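Local coordinates for thermosome subunit (PDB 3AQ1), which is a group II chaperonin that probably binds and hydrolyses ATP to assist the folding of other proteins, at residues 90-95 against 370-375; 176-181 against 251-256; 260-265 against 299-304; 394-399 against 416-421. All coordinates share one frame; numbering follows the deposited sequence.

Overall arrangement
Along the chain from the N terminus, 90-95 comes first, leaving helix 71-92 for the equatorial domain's small sheet. Its partner 370-375 is reached only after 274 residues, so contact 1 closes the widest loop. Contacts 2 and 3 lie in series inside it, in the apical domain: contact 2 joins the 176-181 turn to helix 250-258 across 69 residues, and contact 3 joins strand 262-264 to strand 300-305 across 33. They touch one another but lie about 65 and 56 Å from contact 1, centre to centre. Contact 4, closing 16 residues, opens after contact 1 has closed, pairing the turn and start of helix 397-405 with helix 410-422. No two loops cross.

Contact 1 (90-95 against 370-375); sequences ETITIA and SLRLSE
Arg372 reaches from helix 364-378 to the C-terminal end of helix 71-92, where its guanidinium meets Ile92 and Thr91. Of its two partners Ile92 takes the larger share: its branch methyl CG2 sits squarely over the centre of one guanidinium face, 3.8 Å from Arg372 CZ. Thr91 meets the same group obliquely, through its methyl: Thr91 CG2 lies 3.8 Å from Arg372 NH1. The arginine covers this distance because its chain runs straight from CG to NE (chi3 178°); it and the Ile92 side chain slide past each other in opposite directions. At Ile92, a chi1 of 80° puts CG1 between the backbone N and carbonyl carbon and leaves CG2 as the branch that reaches the arginine. The polar work is done within the arginine's own helix, where Arg372 NE forms a salt bridge to OE2 of Glu368, one turn back. Ile88, a turn before Ile92, also touches the arginine. Cut back to an alanine here, the contact would probably lose the flat group over Ile92 CG2 and leave Glu368 without this charged mate. Arginine suits this surface position because its planar end can pack a face on aliphatic groups while its NE at the rim keeps the bond to Glu368. The contact between the two helices is therefore one of dispersion and shape, with the charge answered to one side.

Contact 2 (176-181 against 251-256); sequences RSHPNM and MAQYYI
Gln253, on helix 250-258 of the apical domain, pushes its amide against Ser177 and against His178, the first residue of a type I beta turn that ends at Met181. This is the tight part. Gln253 NE2 donates a weak hydrogen bond to the backbone Ser177 O at 3.1 Å, with an N-H...O angle of 140°. The same nitrogen lies 3.6 Å from His178 CB, near the plane of the imidazole and at its edge, with the amide standing almost perpendicular to the ring. A glutamine suits the place: its chain, extended beyond CG, is long enough to bring an N-H to a loop carbonyl. Ser177 is small enough for the amide to lie against its CB and OG; Ser177 OG is 3.1 Å from Gln253 NE2, but the angle is poor for a hydrogen bond. Buried Met181 brings its CE within 4.2 Å of Gln253 O and also meets Glu257 and Ala263.

By contrast, the outer corner of the turn, Pro179 and Asn180, is exposed, and Tyr254 starts away from the loop. Bonds within 176-181 brace the turn: Arg176, just before it, donates from NH1 to Met181 O at 2.7 Å, and Asn180 N donates to His178 ND1 at 3.3 Å, close to the imidazole plane.

Contact 3 (260-265 against 299-304); sequences GIYAVR and GLVEEK
A CH-pi contact in the buried core of the apical domain joins Tyr262 of strand 262-264 to Val301 of strand 300-305. The two strands belong to one mixed sheet but are not neighbours in it: 241-244 and 184-193 lie between them in the pairing order. Their directions differ by 64°, and their axes approach to 9.2 Å, so side chains must bridge the gap. With chi1 at -171°, CG of Tyr262 points opposite the backbone nitrogen and the ring is carried across to the other strand. Val301 CG1 stands over the middle of one ring face, 4.0 Å from the Tyr262 centroid and only 4° off the normal. A beta-branched valine suits a strand and offers just such a methyl.

Further along, the phenol end crosses Glu303 at about a right angle, and Tyr262 OH lies against the aliphatic part of that side chain. The tyrosine hydroxyl is hydrogen-bonded to Thr312 OG1, on the strand next to 300-305. A leucine in place of Tyr262 would probably leave that threonine without its partner and Val301 CG1 without a flat face to rest on. Glu303, though buried, has its charge answered by a salt bridge from OE2 to Arg176 NH2. Where glutamate and phenol touch, Glu303 CB is 3.4 Å from Tyr262 OH.

Contact 4 (394-399 against 416-421); sequences ALEVIP and ELRSQH
Glu396 and Arg418 form a two-pronged salt bridge, the arginine gripping side-on with NE and one terminal nitrogen. Arg418 NH2 donates to Glu396 OE1 at 2.6 Å, and Arg418 NE to Glu396 OE2 at 2.9 Å. Both bonds are fairly straight, with N-H...O angles of 160° and 155°, and both oxygens are approached on the syn side. The carboxylate and guanidinium planes differ by 30°, so the two groups meet nearly edge to edge, and this fixes how each can turn. The chains themselves cross at about a right angle, each extended beyond CG. Arg418 is exposed, which makes this the solvent-facing side of the contact.

Beneath it lies a buried apolar touch, Leu417 CD1 against Pro399 CB at 4.1 Å. Leu417 also packs on Val437, while Met414, one turn before Arg418, touches both Glu396 and Pro399 and so links the polar and apolar halves.

Further out, the backbone places the glutamate. It sits in a type I turn from Ala394 to Val397, just ahead of helix 397-405, and its stem rests on Ser370 of helix 364-378. Proline fits at position 399 because the first turn of a helix does not need its backbone N-H. On the other helix, His421 ND1 bonds to Glu368 OE1, tying helix 410-422 to helix 364-378. A turn leading into one helix, held to the next helix by an outer ion pair above an aliphatic contact, belongs here to the largely helical equatorial domain of the TCP-1 chaperonin fold.

Contact 1 (90-95 against 370-375)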
loop_
_atom_site.group_PDB
_atom_site.type_symbol
_atom_site.label_atom_id
_atom_site.label_comp_id
_atom_site.label_asym_id
_atom_site.label_seq_id
_atom_site.Cartn_x
_atom_site.Cartn_y
_atom_site.Cartn_z
ATOM N N GLU A 90 10.564 11.804 14.639
ATOM C CA GLU A 90 10.153 10.717 15.526
ATOM C C GLU A 90 9.620 11.261 16.838
ATOM O O GLU A 90 8.893 10.580 17.558
ATOM C CB GLU A 90 11.310 9.763 15.799
ATOM C CG GLU A 90 10.915 8.310 15.675
ATOM C CD GLU A 90 11.664 7.609 14.561
ATOM O OE1 GLU A 90 12.899 7.793 14.480
ATOM O OE2 GLU A 90 11.025 6.877 13.772
ATOM N N THR A 91 9.987 12.502 17.132
ATOM C CA THR A 91 9.565 13.181 18.347
ATOM C C THR A 91 8.221 13.895 18.189
ATOM O O THR A 91 7.479 14.015 19.149
ATOM C CB THR A 91 10.658 14.181 18.833
ATOM O OG1 THR A 91 11.638 13.485 19.622
ATOM C CG2 THR A 91 10.047 15.323 19.656
ATOM N N ILE A 92 7.899 14.355 16.982
ATOM C CA ILE A 92 6.672 15.133 16.762
ATOM C C ILE A 92 5.575 14.395 15.987
ATOM O O ILE A 92 4.551 14.983 15.632
ATOM C CB ILE A 92 6.965 16.445 16.023
ATOM C CG1 ILE A 92 7.118 16.189 14.526
ATOM C CG2 ILE A 92 8.221 17.079 16.569
ATOM C CD1 ILE A 92 7.038 17.439 13.690
ATOM N N THR A 93 5.793 13.113 15.718
ATOM C CA THR A 93 4.813 12.306 15.004
ATOM C C THR A 93 3.723 11.820 15.933
ATOM O O THR A 93 3.899 11.797 17.148
ATOM C CB THR A 93 5.455 11.078 14.379
ATOM O OG1 THR A 93 6.390 10.522 15.306
ATOM C CG2 THR A 93 6.181 11.453 13.119
ATOM N N ILE A 94 2.601 11.426 15.342
ATOM C CA ILE A 94 1.470 10.878 16.076
ATOM C C ILE A 94 1.513 9.376 15.922
ATOM O O ILE A 94 1.633 8.878 14.809
ATOM C CB ILE A 94 0.155 11.384 15.483
ATOM C CG1 ILE A 94 0.153 12.919 15.447
ATOM C CG2 ILE A 94 -1.034 10.807 16.233
ATOM C CD1 ILE A 94 -1.166 13.525 15.066
ATOM N N ALA A 95 1.432 8.656 17.037
ATOM C CA ALA A 95 1.559 7.194 17.018
ATOM C C ALA A 95 0.254 6.507 16.665
ATOM O O ALA A 95 -0.820 6.869 17.165
ATOM C CB ALA A 95 2.096 6.661 18.354
ATOM N N SER A 370 11.727 23.148 10.838
ATOM C CA SER A 370 12.494 24.378 10.645
ATOM C C SER A 370 12.774 25.082 11.958
ATOM O O SER A 370 13.902 25.497 12.227
ATOM C CB SER A 370 11.758 25.326 9.718
ATOM O OG SER A 370 12.402 26.586 9.687
ATOM N N LEU A 371 11.738 25.224 12.775
ATOM C CA LEU A 371 11.888 25.872 14.066
ATOM C C LEU A 371 12.890 25.131 14.955
ATOM O O LEU A 371 13.845 25.718 15.452
ATOM C CB LEU A 371 10.538 25.980 14.765
ATOM C CG LEU A 371 10.605 26.441 16.218
ATOM C CD1 LEU A 371 10.894 27.936 16.273
ATOM C CD2 LEU A 371 9.322 26.109 16.953
ATOM N N ARG A 372 12.676 23.837 15.151
ATOM C CA ARG A 372 13.525 23.060 16.040
ATOM C C ARG A 372 14.911 22.854 15.477
ATOM O O ARG A 372 15.835 22.511 16.204
ATOM C CB ARG A 372 12.904 21.705 16.322
ATOM C CG ARG A 372 11.634 21.779 17.114
ATOM C CD ARG A 372 10.908 20.455 17.011
ATOM N NE ARG A 372 9.684 20.445 17.799
ATOM C CZ ARG A 372 9.553 19.798 18.947
ATOM N NH1 ARG A 372 10.570 19.098 19.432
ATOM N NH2 ARG A 372 8.402 19.842 19.601
ATOM N N LEU A 373 15.066 23.049 14.178
ATOM C CA LEU A 373 16.367 22.817 13.578
ATOM C C LEU A 373 17.161 24.114 13.587
ATOM O O LEU A 373 18.382 24.104 13.462
ATOM C CB LEU A 373 16.226 22.258 12.162
ATOM C CG LEU A 373 17.512 21.762 11.508
ATOM C CD1 LEU A 373 18.105 20.629 12.324
ATOM C CD2 LEU A 373 17.244 21.333 10.068
ATOM N N SER A 374 16.454 25.231 13.734
ATOM C CA SER A 374 17.096 26.531 13.891
ATOM C C SER A 374 17.553 26.689 15.328
ATOM O O SER A 374 18.487 27.434 15.614
ATOM C CB SER A 374 16.155 27.675 13.503
ATOM O OG SER A 374 16.230 27.949 12.115
ATOM N N GLU A 375 16.880 25.984 16.231
ATOM C CA GLU A 375 17.310 25.924 17.617
ATOM C C GLU A 375 18.591 25.099 17.694
ATOM O O GLU A 375 19.559 25.493 18.353
ATOM C CB GLU A 375 16.213 25.328 18.506
ATOM C CG GLU A 375 15.448 26.363 19.322
ATOM C CD GLU A 375 13.966 26.032 19.473
ATOM O OE1 GLU A 375 13.504 25.041 18.870
ATOM O OE2 GLU A 375 13.257 26.769 20.189
#

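Contact 2 (176-181 against 251-256)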
loop_
_atom_site.group_PDB
_atom_site.type_symbol
_atom_site.label_atom_id
_atom_site.label_comp_id
_atom_site.label_asym_id
_atom_site.label_seq_id
_atom_site.Cartn_x
_atom_site.Cartn_y
_atom_site.Cartn_z
ATOM N N ARG A 176 -16.093 -25.113 -12.089
ATOM C CA ARG A 176 -15.550 -26.417 -12.466
ATOM C C ARG A 176 -15.634 -26.544 -13.972
ATOM O O ARG A 176 -16.644 -26.145 -14.568
ATOM C CB ARG A 176 -16.368 -27.534 -11.846
ATOM C CG ARG A 176 -16.140 -27.756 -10.391
ATOM C CD ARG A 176 -17.208 -28.670 -9.870
ATOM N NE ARG A 176 -18.492 -27.989 -9.853
ATOM C CZ ARG A 176 -19.662 -28.605 -9.740
ATOM N NH1 ARG A 176 -19.705 -29.921 -9.651
ATOM N NH2 ARG A 176 -20.790 -27.906 -9.722
ATOM N N SER A 177 -14.597 -27.109 -14.588
ATOM C CA SER A 177 -14.574 -27.239 -16.043
ATOM C C SER A 177 -15.552 -28.287 -16.551
ATOM O O SER A 177 -16.030 -28.200 -17.694
ATOM C CB SER A 177 -13.171 -27.555 -16.563
ATOM O OG SER A 177 -12.789 -28.853 -16.166
ATOM N N HIS A 178 -15.817 -29.286 -15.711
ATOM C CA HIS A 178 -16.733 -30.382 -16.043
ATOM C C HIS A 178 -17.727 -30.505 -14.897
ATOM O O HIS A 178 -17.348 -30.436 -13.729
ATOM C CB HIS A 178 -15.965 -31.699 -16.254
ATOM C CG HIS A 178 -16.722 -32.746 -17.020
ATOM N ND1 HIS A 178 -17.708 -33.526 -16.451
ATOM C CD2 HIS A 178 -16.607 -33.169 -18.305
ATOM C CE1 HIS A 178 -18.176 -34.371 -17.353
ATOM N NE2 HIS A 178 -17.526 -34.176 -18.487
ATOM N N PRO A 179 -19.007 -30.675 -15.229
ATOM C CA PRO A 179 -20.082 -30.634 -14.232
ATOM C C PRO A 179 -20.107 -31.867 -13.332
ATOM O O PRO A 179 -20.751 -31.844 -12.278
ATOM C CB PRO A 179 -21.353 -30.586 -15.084
ATOM C CG PRO A 179 -20.888 -30.318 -16.476
ATOM C CD PRO A 179 -19.525 -30.878 -16.586
ATOM N N ASN A 180 -19.422 -32.935 -13.727
ATOM C CA ASN A 180 -19.408 -34.114 -12.869
ATOM C C ASN A 180 -18.263 -34.118 -11.867
ATOM O O ASN A 180 -18.135 -35.052 -11.088
ATOM C CB ASN A 180 -19.470 -35.414 -13.681
ATOM C CG ASN A 180 -20.741 -35.514 -14.508
ATOM O OD1 ASN A 180 -21.730 -34.830 -14.227
ATOM N ND2 ASN A 180 -20.721 -36.352 -15.539
ATOM N N MET A 181 -17.451 -33.063 -11.875
ATOM C CA MET A 181 -16.396 -32.915 -10.880
ATOM C C MET A 181 -17.024 -32.631 -9.527
ATOM O O MET A 181 -18.103 -32.066 -9.464
ATOM C CB MET A 181 -15.444 -31.802 -11.284
ATOM C CG MET A 181 -14.727 -32.090 -12.580
ATOM S SD MET A 181 -13.711 -30.727 -13.144
ATOM C CE MET A 181 -12.850 -31.479 -14.512
ATOM N N MET A 251 -11.503 -34.577 -23.571
ATOM C CA MET A 251 -11.280 -35.963 -23.210
ATOM C C MET A 251 -10.417 -36.049 -21.947
ATOM O O MET A 251 -10.709 -36.815 -21.037
ATOM C CB MET A 251 -10.643 -36.712 -24.372
ATOM C CG MET A 251 -10.758 -38.212 -24.250
ATOM S SD MET A 251 -12.405 -38.853 -24.591
ATOM C CE MET A 251 -12.666 -38.199 -26.238
ATOM N N ALA A 252 -9.369 -35.238 -21.881
ATOM C CA ALA A 252 -8.600 -35.122 -20.655
ATOM C C ALA A 252 -9.468 -34.676 -19.469
ATOM O O ALA A 252 -9.196 -35.029 -18.322
ATOM C CB ALA A 252 -7.431 -34.187 -20.848
ATOM N N GLN A 253 -10.510 -33.897 -19.729
ATOM C CA GLN A 253 -11.386 -33.506 -18.642
ATOM C C GLN A 253 -12.200 -34.692 -18.163
ATOM O O GLN A 253 -12.517 -34.797 -16.985
ATOM C CB GLN A 253 -12.313 -32.389 -19.063
ATOM C CG GLN A 253 -11.671 -31.030 -19.110
ATOM C CD GLN A 253 -12.697 -29.959 -19.350
ATOM O OE1 GLN A 253 -12.457 -29.003 -20.072
ATOM N NE2 GLN A 253 -13.860 -30.131 -18.756
ATOM N N TYR A 254 -12.530 -35.591 -19.080
ATOM C CA TYR A 254 -13.311 -36.776 -18.733
ATOM C C TYR A 254 -12.550 -37.728 -17.790
ATOM O O TYR A 254 -13.091 -38.188 -16.787
ATOM C CB TYR A 254 -13.769 -37.505 -19.999
ATOM C CG TYR A 254 -14.492 -38.798 -19.712
ATOM C CD1 TYR A 254 -15.745 -38.790 -19.126
ATOM C CD2 TYR A 254 -13.912 -40.030 -20.015
ATOM C CE1 TYR A 254 -16.406 -39.963 -18.853
ATOM C CE2 TYR A 254 -14.567 -41.207 -19.748
ATOM C CZ TYR A 254 -15.818 -41.172 -19.164
ATOM O OH TYR A 254 -16.498 -42.340 -18.887
ATOM N N TYR A 255 -11.293 -38.006 -18.121
ATOM C CA TYR A 255 -10.416 -38.820 -17.283
ATOM C C TYR A 255 -10.144 -38.181 -15.930
ATOM O O TYR A 255 -10.177 -38.855 -14.895
ATOM C CB TYR A 255 -9.095 -39.082 -18.010
ATOM C CG TYR A 255 -9.288 -39.864 -19.280
ATOM C CD1 TYR A 255 -10.182 -40.926 -19.332
ATOM C CD2 TYR A 255 -8.578 -39.551 -20.425
ATOM C CE1 TYR A 255 -10.372 -41.648 -20.495
ATOM C CE2 TYR A 255 -8.757 -40.271 -21.594
ATOM C CZ TYR A 255 -9.655 -41.313 -21.621
ATOM O OH TYR A 255 -9.831 -42.021 -22.784
ATOM N N ILE A 256 -9.865 -36.881 -15.950
ATOM C CA ILE A 256 -9.598 -36.133 -14.735
ATOM C C ILE A 256 -10.850 -36.156 -13.882
ATOM O O ILE A 256 -10.805 -36.391 -12.674
ATOM C CB ILE A 256 -9.185 -34.682 -15.051
ATOM C CG1 ILE A 256 -7.883 -34.678 -15.848
ATOM C CG2 ILE A 256 -9.002 -33.881 -13.776
ATOM C CD1 ILE A 256 -7.419 -33.311 -16.218
#

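Contact 3 (260-265 against 299-304)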
loop_
_atom_site.group_PDB
_atom_site.type_symbol
_atom_site.label_atom_id
_atom_site.label_comp_id
_atom_site.label_asym_id
_atom_site.label_seq_id
_atom_site.Cartn_x
_atom_site.Cartn_y
_atom_site.Cartn_z
ATOM N N GLY A 260 -12.100 -38.136 -9.916
ATOM C CA GLY A 260 -12.592 -37.378 -8.771
ATOM C C GLY A 260 -11.914 -36.027 -8.563
ATOM O O GLY A 260 -11.915 -35.463 -7.457
ATOM N N ILE A 261 -11.351 -35.492 -9.639
ATOM C CA ILE A 261 -10.575 -34.255 -9.569
ATOM C C ILE A 261 -11.317 -32.955 -9.945
ATOM O O ILE A 261 -11.907 -32.825 -11.016
ATOM C CB ILE A 261 -9.250 -34.390 -10.359
ATOM C CG1 ILE A 261 -8.426 -35.547 -9.792
ATOM C CG2 ILE A 261 -8.448 -33.120 -10.262
ATOM C CD1 ILE A 261 -7.067 -35.688 -10.434
ATOM N N TYR A 262 -11.277 -32.002 -9.021
ATOM C CA TYR A 262 -11.820 -30.665 -9.223
ATOM C C TYR A 262 -10.840 -29.857 -10.087
ATOM O O TYR A 262 -9.757 -29.468 -9.612
ATOM C CB TYR A 262 -11.992 -29.986 -7.860
ATOM C CG TYR A 262 -12.746 -28.665 -7.861
ATOM C CD1 TYR A 262 -12.239 -27.534 -8.510
ATOM C CD2 TYR A 262 -13.945 -28.538 -7.174
ATOM C CE1 TYR A 262 -12.925 -26.328 -8.486
ATOM C CE2 TYR A 262 -14.632 -27.345 -7.148
ATOM C CZ TYR A 262 -14.125 -26.249 -7.807
ATOM O OH TYR A 262 -14.836 -25.078 -7.760
ATOM N N ALA A 263 -11.197 -29.621 -11.352
ATOM C CA ALA A 263 -10.320 -28.854 -12.236
ATOM C C ALA A 263 -10.988 -27.606 -12.796
ATOM O O ALA A 263 -12.169 -27.610 -13.114
ATOM C CB ALA A 263 -9.764 -29.723 -13.366
ATOM N N VAL A 264 -10.230 -26.527 -12.902
ATOM C CA VAL A 264 -10.733 -25.348 -13.584
ATOM C C VAL A 264 -9.783 -24.998 -14.719
ATOM O O VAL A 264 -8.584 -25.125 -14.575
ATOM C CB VAL A 264 -10.946 -24.145 -12.625
ATOM C CG1 VAL A 264 -11.369 -24.619 -11.235
ATOM C CG2 VAL A 264 -9.704 -23.378 -12.497
ATOM N N ARG A 265 -10.332 -24.574 -15.852
ATOM C CA ARG A 265 -9.527 -24.189 -17.003
ATOM C C ARG A 265 -9.455 -22.670 -17.123
ATOM O O ARG A 265 -10.217 -21.960 -16.476
ATOM C CB ARG A 265 -10.120 -24.772 -18.281
ATOM C CG ARG A 265 -11.371 -24.065 -18.747
ATOM C CD ARG A 265 -12.197 -24.903 -19.733
ATOM N NE ARG A 265 -13.370 -24.163 -20.175
ATOM C CZ ARG A 265 -13.425 -23.474 -21.309
ATOM N NH1 ARG A 265 -12.385 -23.456 -22.132
ATOM N NH2 ARG A 265 -14.524 -22.809 -21.627
ATOM N N GLY A 299 -7.278 -26.187 3.212
ATOM C CA GLY A 299 -8.338 -26.825 3.965
ATOM C C GLY A 299 -9.518 -27.254 3.106
ATOM O O GLY A 299 -10.063 -28.356 3.274
ATOM N N LEU A 300 -9.922 -26.388 2.184
ATOM C CA LEU A 300 -11.146 -26.620 1.434
ATOM C C LEU A 300 -11.149 -25.907 0.082
ATOM O O LEU A 300 -10.769 -24.755 -0.030
ATOM C CB LEU A 300 -12.364 -26.177 2.265
ATOM C CG LEU A 300 -13.769 -26.257 1.657
ATOM C CD1 LEU A 300 -14.139 -27.683 1.316
ATOM C CD2 LEU A 300 -14.802 -25.654 2.598
ATOM N N VAL A 301 -11.584 -26.616 -0.944
ATOM C CA VAL A 301 -11.854 -26.018 -2.226
ATOM C C VAL A 301 -13.271 -26.394 -2.623
ATOM O O VAL A 301 -13.591 -27.571 -2.686
ATOM C CB VAL A 301 -10.874 -26.504 -3.281
ATOM C CG1 VAL A 301 -11.388 -26.142 -4.677
ATOM C CG2 VAL A 301 -9.504 -25.903 -3.017
ATOM N N GLU A 302 -14.127 -25.399 -2.853
ATOM C CA GLU A 302 -15.505 -25.673 -3.271
ATOM C C GLU A 302 -16.085 -24.602 -4.173
ATOM O O GLU A 302 -15.652 -23.456 -4.156
ATOM C CB GLU A 302 -16.428 -25.868 -2.073
ATOM C CG GLU A 302 -16.674 -24.637 -1.269
ATOM C CD GLU A 302 -17.822 -24.808 -0.291
ATOM O OE1 GLU A 302 -18.725 -25.631 -0.565
ATOM O OE2 GLU A 302 -17.833 -24.098 0.740
ATOM N N GLU A 303 -17.054 -25.010 -4.978
ATOM C CA GLU A 303 -17.799 -24.112 -5.846
ATOM C C GLU A 303 -19.051 -23.673 -5.104
ATOM O O GLU A 303 -19.907 -24.499 -4.783
ATOM C CB GLU A 303 -18.185 -24.851 -7.126
ATOM C CG GLU A 303 -18.703 -23.981 -8.247
ATOM C CD GLU A 303 -19.090 -24.813 -9.468
ATOM O OE1 GLU A 303 -18.172 -25.168 -10.239
ATOM O OE2 GLU A 303 -20.296 -25.118 -9.655
ATOM N N LYS A 304 -19.142 -22.381 -4.799
ATOM C CA LYS A 304 -20.334 -21.817 -4.169
ATOM C C LYS A 304 -21.164 -21.107 -5.215
ATOM O O LYS A 304 -20.623 -20.566 -6.186
ATOM C CB LYS A 304 -19.984 -20.824 -3.056
ATOM C CG LYS A 304 -19.490 -21.446 -1.760
ATOM C CD LYS A 304 -19.591 -20.453 -0.597
ATOM C CE LYS A 304 -19.814 -21.177 0.738
ATOM N NZ LYS A 304 -20.292 -20.257 1.818
#

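Contact 4 (394-399 against 416-421)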
loop_
_atom_site.group_PDB
_atom_site.type_symbol
_atom_site.label_atom_id
_atom_site.label_comp_id
_atom_site.label_asym_id
_atom_site.label_seq_id
_atom_site.Cartn_x
_atom_site.Cartn_y
_atom_site.Cartn_z
ATOM N N ALA A 394 15.375 26.332 4.429
ATOM C CA ALA A 394 14.852 25.840 3.168
ATOM C C ALA A 394 13.526 25.130 3.396
ATOM O O ALA A 394 12.619 25.186 2.552
ATOM C CB ALA A 394 15.855 24.914 2.511
ATOM N N LEU A 395 13.417 24.468 4.543
ATOM C CA LEU A 395 12.216 23.725 4.888
ATOM C C LEU A 395 10.939 24.553 4.712
ATOM O O LEU A 395 9.932 24.058 4.219
ATOM C CB LEU A 395 12.329 23.202 6.314
ATOM C CG LEU A 395 13.319 22.041 6.372
ATOM C CD1 LEU A 395 13.494 21.521 7.788
ATOM C CD2 LEU A 395 12.862 20.921 5.423
ATOM N N GLU A 396 10.985 25.823 5.098
ATOM C CA GLU A 396 9.798 26.665 5.038
ATOM C C GLU A 396 9.386 27.012 3.623
ATOM O O GLU A 396 8.422 27.732 3.418
ATOM C CB GLU A 396 9.983 27.937 5.847
ATOM C CG GLU A 396 10.025 27.690 7.341
ATOM C CD GLU A 396 10.125 28.976 8.153
ATOM O OE1 GLU A 396 10.835 29.934 7.723
ATOM O OE2 GLU A 396 9.495 29.004 9.235
ATOM N N VAL A 397 10.104 26.483 2.647
ATOM C CA VAL A 397 9.741 26.721 1.264
ATOM C C VAL A 397 8.484 25.920 0.925
ATOM O O VAL A 397 7.714 26.299 0.048
ATOM C CB VAL A 397 10.885 26.360 0.307
ATOM C CG1 VAL A 397 11.024 24.827 0.164
ATOM C CG2 VAL A 397 10.640 27.001 -1.034
ATOM N N ILE A 398 8.274 24.822 1.643
ATOM C CA ILE A 398 7.106 23.968 1.428
ATOM C C ILE A 398 5.806 24.680 1.794
ATOM O O ILE A 398 4.905 24.771 0.969
ATOM C CB ILE A 398 7.228 22.590 2.176
ATOM C CG1 ILE A 398 8.060 21.596 1.368
ATOM C CG2 ILE A 398 5.881 21.965 2.373
ATOM C CD1 ILE A 398 9.463 22.038 1.093
ATOM N N PRO A 399 5.700 25.198 3.028
ATOM C CA PRO A 399 4.490 25.947 3.397
ATOM C C PRO A 399 4.328 27.193 2.537
ATOM O O PRO A 399 3.200 27.558 2.217
ATOM C CB PRO A 399 4.761 26.393 4.835
ATOM C CG PRO A 399 5.963 25.668 5.265
ATOM C CD PRO A 399 6.738 25.298 4.060
ATOM N N GLU A 416 1.537 33.477 10.911
ATOM C CA GLU A 416 0.566 32.733 11.685
ATOM C C GLU A 416 1.056 31.311 12.003
ATOM O O GLU A 416 0.800 30.804 13.095
ATOM C CB GLU A 416 -0.788 32.743 10.966
ATOM C CG GLU A 416 -1.871 31.913 11.622
ATOM C CD GLU A 416 -2.208 32.409 13.013
ATOM O OE1 GLU A 416 -1.676 33.475 13.397
ATOM O OE2 GLU A 416 -2.998 31.735 13.718
ATOM N N LEU A 417 1.769 30.674 11.071
ATOM C CA LEU A 417 2.316 29.340 11.347
ATOM C C LEU A 417 3.417 29.384 12.404
ATOM O O LEU A 417 3.460 28.540 13.301
ATOM C CB LEU A 417 2.808 28.626 10.081
ATOM C CG LEU A 417 1.691 28.158 9.143
ATOM C CD1 LEU A 417 2.240 27.629 7.838
ATOM C CD2 LEU A 417 0.779 27.136 9.810
ATOM N N ARG A 418 4.296 30.375 12.309
ATOM C CA ARG A 418 5.352 30.523 13.302
ATOM C C ARG A 418 4.792 30.810 14.677
ATOM O O ARG A 418 5.258 30.250 15.664
ATOM C CB ARG A 418 6.353 31.597 12.896
ATOM C CG ARG A 418 7.317 31.109 11.837
ATOM C CD ARG A 418 8.519 31.981 11.770
ATOM N NE ARG A 418 9.461 31.519 10.764
ATOM C CZ ARG A 418 10.652 32.071 10.571
ATOM N NH1 ARG A 418 11.029 33.097 11.327
ATOM N NH2 ARG A 418 11.461 31.600 9.633
ATOM N N SER A 419 3.793 31.681 14.738
ATOM C CA SER A 419 3.178 32.024 16.007
ATOM C C SER A 419 2.629 30.753 16.642
ATOM O O SER A 419 3.019 30.376 17.744
ATOM C CB SER A 419 2.068 33.056 15.804
ATOM O OG SER A 419 1.226 33.138 16.945
ATOM N N GLN A 420 1.750 30.069 15.927
ATOM C CA GLN A 420 1.137 28.870 16.468
ATOM C C GLN A 420 2.137 27.766 16.826
ATOM O O GLN A 420 2.004 27.118 17.860
ATOM C CB GLN A 420 0.031 28.361 15.550
ATOM C CG GLN A 420 -1.247 29.126 15.752
ATOM C CD GLN A 420 -2.446 28.356 15.277
ATOM O OE1 GLN A 420 -3.197 28.823 14.417
ATOM N NE2 GLN A 420 -2.633 27.153 15.822
ATOM N N HIS A 421 3.143 27.553 15.991
ATOM C CA HIS A 421 4.153 26.556 16.322
ATOM C C HIS A 421 5.041 26.956 17.501
ATOM O O HIS A 421 5.265 26.148 18.411
ATOM C CB HIS A 421 4.959 26.168 15.092
ATOM C CG HIS A 421 4.283 25.126 14.259
ATOM N ND1 HIS A 421 4.661 23.801 14.275
ATOM C CD2 HIS A 421 3.220 25.206 13.425
ATOM C CE1 HIS A 421 3.873 23.113 13.470
ATOM N NE2 HIS A 421 2.989 23.940 12.943
#